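Local atomic coordinates of Oxidored_FMN domain-containing protein ([Pseudomonas] geniculata N1, PDB entry 6L6J), a protein that acts as an amine oxidase on 6-hydroxypseudooxynicotine, an intermediate of nicotine breakdown, and binds FMN, a [4Fe-4S] cluster and ADP. Residues A[24-29]-A[51-56]; A[326-331]-A[377-382]; A[392-397]-A[475-480]. All coordinates share one frame; numbering follows the deposited sequence.

Interaction 1. Residues A[24-29]-A[51-56]. With FMN (flavin mononucleotide), chain B.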
loop_
_atom_site.group_PDB
_atom_site.type_symbol
_atom_site.label_atom_id
_atom_site.label_comp_id
_atom_site.label_asym_id
_atom_site.label_seq_id
_atom_site.Cartn_x
_atom_site.Cartn_y
_atom_site.Cartn_z
ATOM N N PHE A 24 -15.525 -12.794 4.295
ATOM C CA PHE A 24 -14.389 -11.831 4.401
ATOM C C PHE A 24 -13.079 -12.600 4.646
ATOM O O PHE A 24 -12.948 -13.272 5.675
ATOM C CB PHE A 24 -14.621 -10.793 5.487
ATOM C CG PHE A 24 -15.882 -10.008 5.314
ATOM C CD1 PHE A 24 -15.923 -8.940 4.442
ATOM C CD2 PHE A 24 -17.024 -10.340 6.012
ATOM C CE1 PHE A 24 -17.083 -8.201 4.272
ATOM C CE2 PHE A 24 -18.185 -9.595 5.846
ATOM C CZ PHE A 24 -18.205 -8.521 4.985
ATOM N N TYR A 25 -12.130 -12.487 3.714
ATOM C CA TYR A 25 -10.914 -13.325 3.658
ATOM C C TYR A 25 -9.703 -12.419 3.498
ATOM O O TYR A 25 -9.675 -11.675 2.551
ATOM C CB TYR A 25 -11.044 -14.304 2.495
ATOM C CG TYR A 25 -9.974 -15.358 2.390
ATOM C CD1 TYR A 25 -8.695 -15.054 1.973
ATOM C CD2 TYR A 25 -10.269 -16.679 2.641
ATOM C CE1 TYR A 25 -7.726 -16.031 1.821
ATOM C CE2 TYR A 25 -9.320 -17.671 2.495
ATOM C CZ TYR A 25 -8.049 -17.353 2.066
ATOM O OH TYR A 25 -7.145 -18.355 1.904
ATOM N N VAL A 26 -8.730 -12.505 4.394
ATOM C CA VAL A 26 -7.517 -11.644 4.324
ATOM C C VAL A 26 -6.432 -12.444 3.615
ATOM O O VAL A 26 -5.949 -13.448 4.193
ATOM C CB VAL A 26 -7.062 -11.147 5.706
ATOM C CG1 VAL A 26 -5.790 -10.312 5.591
ATOM C CG2 VAL A 26 -8.169 -10.372 6.403
ATOM N N VAL A 27 -6.082 -12.006 2.411
ATOM C CA VAL A 27 -5.126 -12.712 1.513
ATOM C C VAL A 27 -3.718 -12.445 2.029
ATOM O O VAL A 27 -3.500 -11.485 2.764
ATOM C CB VAL A 27 -5.307 -12.289 0.047
ATOM C CG1 VAL A 27 -6.536 -12.945 -0.550
ATOM C CG2 VAL A 27 -5.376 -10.771 -0.121
ATOM N N PRO A 28 -2.737 -13.312 1.705
ATOM C CA PRO A 28 -1.369 -13.135 2.174
ATOM C C PRO A 28 -0.869 -11.749 1.756
ATOM O O PRO A 28 -0.978 -11.417 0.595
ATOM C CB PRO A 28 -0.530 -14.220 1.472
ATOM C CG PRO A 28 -1.524 -15.182 0.873
ATOM C CD PRO A 28 -2.888 -14.501 0.849
ATOM N N HIS A 29 -0.373 -10.976 2.713
ATOM C CA HIS A 29 0.268 -9.668 2.458
ATOM C C HIS A 29 1.336 -9.429 3.528
ATOM O O HIS A 29 0.986 -9.527 4.761
ATOM C CB HIS A 29 -0.789 -8.561 2.351
ATOM C CG HIS A 29 -1.134 -7.914 3.645
ATOM N ND1 HIS A 29 -0.247 -7.089 4.294
ATOM C CD2 HIS A 29 -2.261 -7.946 4.388
ATOM C CE1 HIS A 29 -0.802 -6.649 5.405
ATOM N NE2 HIS A 29 -2.056 -7.140 5.479
ATOM N N GLY A 51 -11.438 -7.797 14.243
ATOM C CA GLY A 51 -12.327 -7.052 13.318
ATOM C C GLY A 51 -13.334 -7.912 12.559
ATOM O O GLY A 51 -14.296 -7.343 12.001
ATOM N N GLY A 52 -13.142 -9.228 12.507
ATOM C CA GLY A 52 -14.189 -10.185 12.096
ATOM C C GLY A 52 -13.922 -10.828 10.750
ATOM O O GLY A 52 -14.879 -11.443 10.158
ATOM N N TRP A 53 -12.690 -10.730 10.263
ATOM C CA TRP A 53 -12.254 -11.458 9.045
ATOM C C TRP A 53 -12.299 -12.958 9.353
ATOM O O TRP A 53 -11.812 -13.339 10.396
ATOM C CB TRP A 53 -10.879 -10.941 8.572
ATOM C CG TRP A 53 -10.940 -9.508 8.127
ATOM C CD1 TRP A 53 -10.841 -8.395 8.921
ATOM C CD2 TRP A 53 -11.187 -9.028 6.784
ATOM N NE1 TRP A 53 -10.994 -7.266 8.155
ATOM C CE2 TRP A 53 -11.182 -7.621 6.841
ATOM C CE3 TRP A 53 -11.350 -9.645 5.540
ATOM C CZ2 TRP A 53 -11.375 -6.831 5.713
ATOM C CZ3 TRP A 53 -11.541 -8.864 4.416
ATOM C CH2 TRP A 53 -11.575 -7.474 4.506
ATOM N N GLY A 54 -12.975 -13.738 8.518
ATOM C CA GLY A 54 -13.153 -15.197 8.645
ATOM C C GLY A 54 -11.852 -15.952 8.447
ATOM O O GLY A 54 -11.678 -16.969 9.112
ATOM N N VAL A 55 -10.969 -15.499 7.555
ATOM C CA VAL A 55 -9.592 -16.067 7.381
ATOM C C VAL A 55 -8.559 -14.924 7.506
ATOM O O VAL A 55 -8.702 -13.875 6.836
ATOM C CB VAL A 55 -9.447 -16.803 6.031
ATOM C CG1 VAL A 55 -8.031 -17.254 5.774
ATOM C CG2 VAL A 55 -10.416 -17.980 5.897
ATOM N N VAL A 56 -7.516 -15.118 8.302
ATOM C CA VAL A 56 -6.363 -14.183 8.310
ATOM C C VAL A 56 -5.114 -14.967 7.952
ATOM O O VAL A 56 -4.870 -16.005 8.572
ATOM C CB VAL A 56 -6.278 -13.414 9.626
ATOM C CG1 VAL A 56 -5.009 -12.594 9.716
ATOM C CG2 VAL A 56 -7.512 -12.531 9.767
HETATM N N1 FMN B . 0.689 -11.052 -2.001
HETATM C C2 FMN B . 1.329 -12.241 -1.763
HETATM O O2 FMN B . 0.962 -13.227 -2.409
HETATM N N3 FMN B . 2.300 -12.420 -0.857
HETATM C C4 FMN B . 2.726 -11.398 -0.096
HETATM O O4 FMN B . 3.621 -11.563 0.732
HETATM C C4A FMN B . 2.113 -10.056 -0.298
HETATM N N5 FMN B . 2.502 -8.983 0.431
HETATM C C5A FMN B . 1.860 -7.804 0.264
HETATM C C6 FMN B . 2.203 -6.717 1.064
HETATM C C7 FMN B . 1.528 -5.524 0.899
HETATM C C7M FMN B . 1.950 -4.361 1.713
HETATM C C8 FMN B . 0.439 -5.397 -0.076
HETATM C C8M FMN B . -0.281 -4.100 -0.296
HETATM C C9 FMN B . 0.085 -6.457 -0.868
HETATM C C9A FMN B . 0.742 -7.673 -0.737
HETATM N N10 FMN B . 0.363 -8.783 -1.505
HETATM C C10 FMN B . 1.031 -9.965 -1.299
HETATM C "C1'" FMN B . -0.740 -8.728 -2.516
HETATM C "C2'" FMN B . -2.092 -8.858 -1.841
HETATM O "O2'" FMN B . -2.167 -10.171 -1.315
HETATM C "C3'" FMN B . -3.240 -8.649 -2.783
HETATM O "O3'" FMN B . -3.231 -9.693 -3.757
HETATM C "C4'" FMN B . -3.232 -7.296 -3.494
HETATM O "O4'" FMN B . -2.903 -6.242 -2.557
HETATM C "C5'" FMN B . -4.561 -7.027 -4.185
HETATM O "O5'" FMN B . -5.575 -6.990 -3.196
HETATM P P FMN B . -6.046 -5.580 -2.552
HETATM O O1P FMN B . -6.638 -4.782 -3.692
HETATM O O2P FMN B . -7.036 -6.021 -1.519
HETATM O O3P FMN B . -4.789 -4.965 -1.968
#
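Val26 CG2 lies against the Trp53 indole, 3.3 Å from CD2, where the first beta-alpha-beta unit of the TIM barrel brings strand 55-62 back beside strand 24-26. The two side chains cross at about a right angle. Phe24 meets the same indole: its CB approaches CE3 at 3.5 Å, while the ring turns its edge to the indole face in a T-shaped pair with planes 80° apart. On the other face of the sheet Tyr25 and Val55 lie alongside each other. With CG anti to the backbone N (chi1 -172°), the tyrosine ring is laid beside the valine, and Val55 CG1 sits over its face in a CH-pi contact, 3.8 Å from the ring centroid. At the far end of the Tyr25 ring the hydroxyl is hydrogen-bonded to that of Tyr168.

Two backbone bonds set the parallel pairing. Val26 N donates to Val55 O over 2.8 Å, and Gly54 N reaches Phe24 O by a more bent bond (133° at the hydrogen). Gly52, in a Schellman motif, ends helix 38-51 just before this pairing. Across its other edge strand 24-26 bonds to Ile317 and Ala319 of the last barrel strand, closing the barrel. Beyond it the chain runs on to the flavin, where His29 CA lies 3.1 Å from FMN N5 and the ribityl hydroxyl O2' donates to Pro28 O at 2.6 Å.

Interaction 2. Residues A[326-331]-A[377-382]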
loop_
_atom_site.group_PDB
_atom_site.type_symbol
_atom_site.label_atom_id
_atom_site.label_comp_id
_atom_site.label_asym_id
_atom_site.label_seq_id
_atom_site.Cartn_x
_atom_site.Cartn_y
_atom_site.Cartn_z
ATOM N N ASP A 326 -9.053 -0.794 7.172
ATOM C CA ASP A 326 -10.147 -1.077 8.142
ATOM C C ASP A 326 -10.134 -2.549 8.555
ATOM O O ASP A 326 -10.932 -3.370 8.092
ATOM C CB ASP A 326 -11.533 -0.637 7.646
ATOM C CG ASP A 326 -12.445 -0.285 8.810
ATOM O OD1 ASP A 326 -12.148 -0.713 9.922
ATOM O OD2 ASP A 326 -13.404 0.465 8.598
ATOM N N PRO A 327 -9.248 -2.907 9.502
ATOM C CA PRO A 327 -9.306 -4.210 10.153
ATOM C C PRO A 327 -10.725 -4.578 10.609
ATOM O O PRO A 327 -10.965 -5.740 10.782
ATOM C CB PRO A 327 -8.386 -4.085 11.377
ATOM C CG PRO A 327 -7.803 -2.679 11.334
ATOM C CD PRO A 327 -8.126 -2.089 9.978
ATOM N N PHE A 328 -11.627 -3.597 10.749
ATOM C CA PHE A 328 -12.969 -3.777 11.367
ATOM C C PHE A 328 -14.073 -3.736 10.300
ATOM O O PHE A 328 -15.243 -3.859 10.689
ATOM C CB PHE A 328 -13.140 -2.790 12.525
ATOM C CG PHE A 328 -12.617 -3.357 13.832
ATOM C CD1 PHE A 328 -11.270 -3.645 13.999
ATOM C CD2 PHE A 328 -13.473 -3.665 14.874
ATOM C CE1 PHE A 328 -10.793 -4.227 15.164
ATOM C CE2 PHE A 328 -12.998 -4.228 16.048
ATOM C CZ PHE A 328 -11.655 -4.517 16.193
ATOM N N LEU A 329 -13.722 -3.666 9.011
ATOM C CA LEU A 329 -14.709 -3.605 7.898
ATOM C C LEU A 329 -15.804 -4.661 8.139
ATOM O O LEU A 329 -16.994 -4.312 8.152
ATOM C CB LEU A 329 -13.984 -3.749 6.548
ATOM C CG LEU A 329 -14.864 -3.929 5.307
ATOM C CD1 LEU A 329 -14.290 -3.162 4.116
ATOM C CD2 LEU A 329 -15.031 -5.398 4.946
ATOM N N PRO A 330 -15.474 -5.962 8.365
ATOM C CA PRO A 330 -16.491 -6.971 8.660
ATOM C C PRO A 330 -17.421 -6.680 9.849
ATOM O O PRO A 330 -18.614 -6.893 9.729
ATOM C CB PRO A 330 -15.690 -8.240 8.958
ATOM C CG PRO A 330 -14.380 -8.047 8.218
ATOM C CD PRO A 330 -14.135 -6.552 8.229
ATOM N N ASN A 331 -16.888 -6.226 10.983
ATOM C CA ASN A 331 -17.713 -6.043 12.210
ATOM C C ASN A 331 -18.653 -4.850 12.030
ATOM O O ASN A 331 -19.743 -4.873 12.654
ATOM C CB ASN A 331 -16.871 -5.927 13.476
ATOM C CG ASN A 331 -16.413 -7.289 13.962
ATOM O OD1 ASN A 331 -16.721 -8.317 13.353
ATOM N ND2 ASN A 331 -15.642 -7.300 15.033
ATOM N N HIS A 377 -4.708 0.987 18.753
ATOM C CA HIS A 377 -5.797 0.118 18.246
ATOM C C HIS A 377 -6.505 0.823 17.088
ATOM O O HIS A 377 -6.560 2.046 17.016
ATOM C CB HIS A 377 -6.707 -0.320 19.411
ATOM C CG HIS A 377 -5.946 -1.059 20.468
ATOM N ND1 HIS A 377 -5.112 -2.146 20.167
ATOM C CD2 HIS A 377 -5.853 -0.870 21.805
ATOM C CE1 HIS A 377 -4.562 -2.596 21.281
ATOM N NE2 HIS A 377 -5.007 -1.833 22.299
ATOM N N PRO A 378 -7.022 0.052 16.111
ATOM C CA PRO A 378 -7.838 0.612 15.033
ATOM C C PRO A 378 -9.091 1.404 15.430
ATOM O O PRO A 378 -9.342 2.377 14.768
ATOM C CB PRO A 378 -8.254 -0.606 14.193
ATOM C CG PRO A 378 -7.874 -1.823 15.005
ATOM C CD PRO A 378 -6.771 -1.388 15.939
ATOM N N GLU A 379 -9.845 0.954 16.428
ATOM C CA GLU A 379 -11.118 1.599 16.866
ATOM C C GLU A 379 -11.010 2.130 18.301
ATOM O O GLU A 379 -11.406 3.289 18.509
ATOM C CB GLU A 379 -12.283 0.628 16.770
ATOM C CG GLU A 379 -12.449 0.025 15.382
ATOM C CD GLU A 379 -12.723 0.998 14.239
ATOM O OE1 GLU A 379 -13.172 2.134 14.476
ATOM O OE2 GLU A 379 -12.499 0.605 13.105
ATOM N N LYS A 380 -10.484 1.343 19.243
ATOM C CA LYS A 380 -10.495 1.689 20.691
ATOM C C LYS A 380 -9.460 2.775 21.002
ATOM O O LYS A 380 -8.359 2.754 20.423
ATOM C CB LYS A 380 -10.234 0.444 21.543
ATOM C CG LYS A 380 -11.360 -0.582 21.544
ATOM C CD LYS A 380 -11.152 -1.689 22.553
ATOM C CE LYS A 380 -9.960 -2.574 22.236
ATOM N NZ LYS A 380 -10.068 -3.899 22.904
ATOM N N VAL A 381 -9.800 3.690 21.908
ATOM C CA VAL A 381 -8.860 4.713 22.441
ATOM C C VAL A 381 -8.971 4.686 23.958
ATOM O O VAL A 381 -10.001 4.327 24.504
ATOM C CB VAL A 381 -9.130 6.115 21.857
ATOM C CG1 VAL A 381 -8.776 6.187 20.377
ATOM C CG2 VAL A 381 -10.561 6.586 22.088
ATOM N N PRO A 382 -7.890 5.015 24.697
ATOM C CA PRO A 382 -7.990 5.259 26.136
ATOM C C PRO A 382 -8.993 6.378 26.406
ATOM O O PRO A 382 -9.015 7.369 25.677
ATOM C CB PRO A 382 -6.579 5.701 26.554
ATOM C CG PRO A 382 -5.678 5.153 25.469
ATOM C CD PRO A 382 -6.511 5.157 24.197
#
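Phe328 and Pro327 meet Glu379 and Pro378 mainly through apolar surfaces. The aliphatic part of Glu379 does much of the work: its CG stands over one face of the Phe328 ring in a CH-pi contact, 4.0 Å from the centroid and offset toward the rim. The two side chains slide past each other in opposite directions. Glu379 is bent at its second torsion (chi2 -61°), which turns the carboxylate back along the phenylalanine until OE2 lies 3.5 Å from Phe328 CB. Pro378 CG adds a contact at 3.8 Å to Phe328 CE1, and Pro378 CB packs on Pro327 CG at 3.6 Å, ring against ring. An alanine in place of Phe328 removes the aromatic face and would probably leave a gap beside Pro378 CG and the Glu379 chain freer to turn.

The charged contact is one of like signs. Asp326 OD1 and Glu379 OE2 are 3.5 Å apart, with carboxylate planes 35° from each other and no hydrogen bond between them. Lys332 NZ forms salt bridges to both Asp326 OD2 and Glu379 OE2, and is likely to offset much of this repulsion. Arg342 contributes its backbone N to Asp326 OD2.

In the backbone, Leu329 N donates to Asp326 O at 3.0 Å, closing a type I turn that leads into helix 329-334. In the 377-382 segment, side chains of helix 398-410 bind main-chain oxygens: Lys409 NZ donates to Glu379 O and Arg410 NE to Pro382 O. The contact thus packs the turn between helices 321-325 and 329-334, which follow the last strand of the TIM barrel, against the linker that runs on to the Rossmann-like nucleotide-binding domain.

Interaction 3. Residues A[392-397]-A[475-480]. With ADP (adenosine-5'-diphosphate), chain D.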
loop_
_atom_site.group_PDB
_atom_site.type_symbol
_atom_site.label_atom_id
_atom_site.label_comp_id
_atom_site.label_asym_id
_atom_site.label_seq_id
_atom_site.Cartn_x
_atom_site.Cartn_y
_atom_site.Cartn_z
ATOM N N LEU A 392 -8.216 23.188 21.096
ATOM C CA LEU A 392 -8.373 23.930 19.817
ATOM C C LEU A 392 -7.361 23.378 18.807
ATOM O O LEU A 392 -6.144 23.443 19.078
ATOM C CB LEU A 392 -8.160 25.430 20.047
ATOM C CG LEU A 392 -8.345 26.333 18.821
ATOM C CD1 LEU A 392 -9.657 26.054 18.102
ATOM C CD2 LEU A 392 -8.281 27.807 19.207
ATOM N N VAL A 393 -7.858 22.845 17.690
ATOM C CA VAL A 393 -7.026 22.368 16.550
ATOM C C VAL A 393 -7.092 23.428 15.449
ATOM O O VAL A 393 -8.196 23.733 14.958
ATOM C CB VAL A 393 -7.482 20.980 16.065
ATOM C CG1 VAL A 393 -6.752 20.548 14.808
ATOM C CG2 VAL A 393 -7.330 19.929 17.156
ATOM N N ILE A 394 -5.937 23.940 15.052
ATOM C CA ILE A 394 -5.823 25.011 14.027
ATOM C C ILE A 394 -5.275 24.389 12.739
ATOM O O ILE A 394 -4.054 24.143 12.665
ATOM C CB ILE A 394 -4.966 26.168 14.572
ATOM C CG1 ILE A 394 -5.234 26.380 16.065
ATOM C CG2 ILE A 394 -5.201 27.424 13.754
ATOM C CD1 ILE A 394 -4.679 27.664 16.627
ATOM N N GLY A 395 -6.154 24.117 11.777
ATOM C CA GLY A 395 -5.802 23.468 10.499
ATOM C C GLY A 395 -6.774 22.351 10.125
ATOM O O GLY A 395 -6.973 21.420 10.937
ATOM N N GLY A 396 -7.335 22.422 8.924
ATOM C CA GLY A 396 -8.343 21.463 8.433
ATOM C C GLY A 396 -7.755 20.442 7.481
ATOM O O GLY A 396 -8.541 19.796 6.793
ATOM N N GLY A 397 -6.431 20.290 7.461
ATOM C CA GLY A 397 -5.742 19.240 6.683
ATOM C C GLY A 397 -5.862 17.873 7.352
ATOM O O GLY A 397 -6.498 17.737 8.405
ATOM N N ASP A 475 -7.513 24.474 26.839
ATOM C CA ASP A 475 -6.550 23.846 27.786
ATOM C C ASP A 475 -5.284 23.438 27.029
ATOM O O ASP A 475 -4.218 23.348 27.654
ATOM C CB ASP A 475 -7.173 22.644 28.494
ATOM C CG ASP A 475 -8.182 23.040 29.550
ATOM O OD1 ASP A 475 -7.764 23.713 30.501
ATOM O OD2 ASP A 475 -9.375 22.693 29.397
ATOM N N HIS A 476 -5.411 23.211 25.722
ATOM C CA HIS A 476 -4.325 22.699 24.849
ATOM C C HIS A 476 -4.580 23.142 23.411
ATOM O O HIS A 476 -5.696 22.922 22.937
ATOM C CB HIS A 476 -4.236 21.169 24.982
ATOM C CG HIS A 476 -3.102 20.570 24.220
ATOM N ND1 HIS A 476 -1.792 20.874 24.488
ATOM C CD2 HIS A 476 -3.076 19.720 23.172
ATOM C CE1 HIS A 476 -1.007 20.222 23.653
ATOM N NE2 HIS A 476 -1.769 19.506 22.837
ATOM N N VAL A 477 -3.575 23.712 22.743
ATOM C CA VAL A 477 -3.660 24.118 21.304
ATOM C C VAL A 477 -2.782 23.171 20.490
ATOM O O VAL A 477 -1.579 23.064 20.824
ATOM C CB VAL A 477 -3.211 25.573 21.064
ATOM C CG1 VAL A 477 -3.290 25.937 19.585
ATOM C CG2 VAL A 477 -3.999 26.560 21.916
ATOM N N ILE A 478 -3.344 22.554 19.445
ATOM C CA ILE A 478 -2.559 21.818 18.411
ATOM C C ILE A 478 -2.534 22.693 17.155
ATOM O O ILE A 478 -3.632 23.073 16.703
ATOM C CB ILE A 478 -3.163 20.423 18.160
ATOM C CG1 ILE A 478 -3.020 19.526 19.394
ATOM C CG2 ILE A 478 -2.541 19.787 16.932
ATOM C CD1 ILE A 478 -3.874 18.293 19.372
ATOM N N VAL A 479 -1.345 23.045 16.652
ATOM C CA VAL A 479 -1.181 23.844 15.404
ATOM C C VAL A 479 -0.871 22.852 14.283
ATOM O O VAL A 479 0.159 22.152 14.404
ATOM C CB VAL A 479 -0.091 24.936 15.497
ATOM C CG1 VAL A 479 -0.077 25.801 14.252
ATOM C CG2 VAL A 479 -0.226 25.823 16.729
ATOM N N ALA A 480 -1.699 22.850 13.226
ATOM C CA ALA A 480 -1.593 21.939 12.071
ATOM C C ALA A 480 -1.716 22.721 10.757
ATOM O O ALA A 480 -2.390 22.221 9.829
ATOM C CB ALA A 480 -2.653 20.886 12.212
HETATM P PB ADP D . -1.244 18.912 6.967
HETATM O O1B ADP D . -2.606 18.659 7.573
HETATM O O2B ADP D . -0.792 17.815 6.004
HETATM O O3B ADP D . -0.205 19.245 8.009
HETATM P PA ADP D . -2.485 20.946 5.262
HETATM O O1A ADP D . -3.319 19.850 4.689
HETATM O O2A ADP D . -1.807 21.887 4.338
HETATM O O3A ADP D . -1.333 20.271 6.122
HETATM O "O5'" ADP D . -3.334 21.739 6.382
HETATM C "C5'" ADP D . -3.155 23.152 6.635
HETATM C "C4'" ADP D . -4.503 23.825 6.710
HETATM O "O4'" ADP D . -4.469 24.811 7.777
HETATM C "C3'" ADP D . -4.923 24.605 5.450
HETATM O "O3'" ADP D . -6.326 24.583 5.219
HETATM C "C2'" ADP D . -4.447 26.018 5.805
HETATM O "O2'" ADP D . -4.989 27.061 5.019
HETATM C "C1'" ADP D . -4.910 26.045 7.258
HETATM N N9 ADP D . -4.382 27.161 8.044
HETATM C C8 ADP D . -3.130 27.730 7.979
HETATM N N7 ADP D . -2.979 28.737 8.802
HETATM C C5 ADP D . -4.214 28.857 9.436
HETATM C C6 ADP D . -4.708 29.738 10.426
HETATM N N6 ADP D . -3.988 30.699 10.988
HETATM N N1 ADP D . -5.989 29.574 10.841
HETATM C C2 ADP D . -6.713 28.593 10.291
HETATM N N3 ADP D . -6.355 27.707 9.367
HETATM C C4 ADP D . -5.084 27.889 8.975
HETATM O O HOH W 1 -4.004 20.138 9.420
#
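Leu392 O is gripped twice from the neighbouring strand: Ile478 N donates to it over 3.0 Å, and Val477 CA approaches in a CA-H...O contact of 3.4 Å. Ile478 O is used in the same way, taking a nearly straight bond from Ile394 N (165° at the hydrogen) and a CA-H...O contact from Val393 CA. Leu392 N to His476 O begins this parallel series, and Ala480 N to Ile394 O, at 2.7 Å, ends it next to the ADP.

The side chains of Ile394 and Val477 occupy one face of the sheet, where Ile394 CD1 touches Val477 CG1 at 3.7 Å. The isoleucine divides its branches between strand and ligand: CG2, anti to the backbone N, points to the adenine and comes within 3.7 Å of ADP N1. Val393 and Ile478 pack on the opposite face, with Ile478 reaching Leu407 of helix 398-410.

The pair belongs to the five-stranded parallel sheet of a Rossmann-like fold, in which strand 390-394 lies between 413-417 and 476-479. Its strand-turn-helix carries Gly395 and Gly397, consistent with the GxGxxG dinucleotide-binding motif. A beta carbon at Gly395 would run into Ala480 O, and one at Gly397 would clash with ADP O1A, which lies 3.2 Å from the Gly397 CA. Gly397 is the N-cap of helix 398-410, whose N-terminal end would probably favour the negative diphosphate. Asp418 OD1 accepts from Gly396 N and also hydrogen-bonds to ADP. A water lies 2.7 Å from both Ala480 O and ADP O1B and takes a weak bond from Gly397 N.

Interactions 1 and 2 adjoin, with centres 14 Å apart. Trp53 NE1 lies 3.0 Å from Pro327 O, and Phe24 packs on Leu329 and Pro330, so the start of the barrel is tied to helix 329-334 and to the turn that leads into it. Interaction 1 leads directly to FMN, whereas the Pro327 side chain of interaction 2 is about 9 Å from the iron-sulfur cluster. Interaction 3 forms part of the separate ADP site: its centre lies 37 Å from that of interaction 1 and 25 Å from that of interaction 2. The 377-382 linker spans part of this interval, its Val381 side chain touching Lys409 and Arg410 on the helix that begins after Gly397.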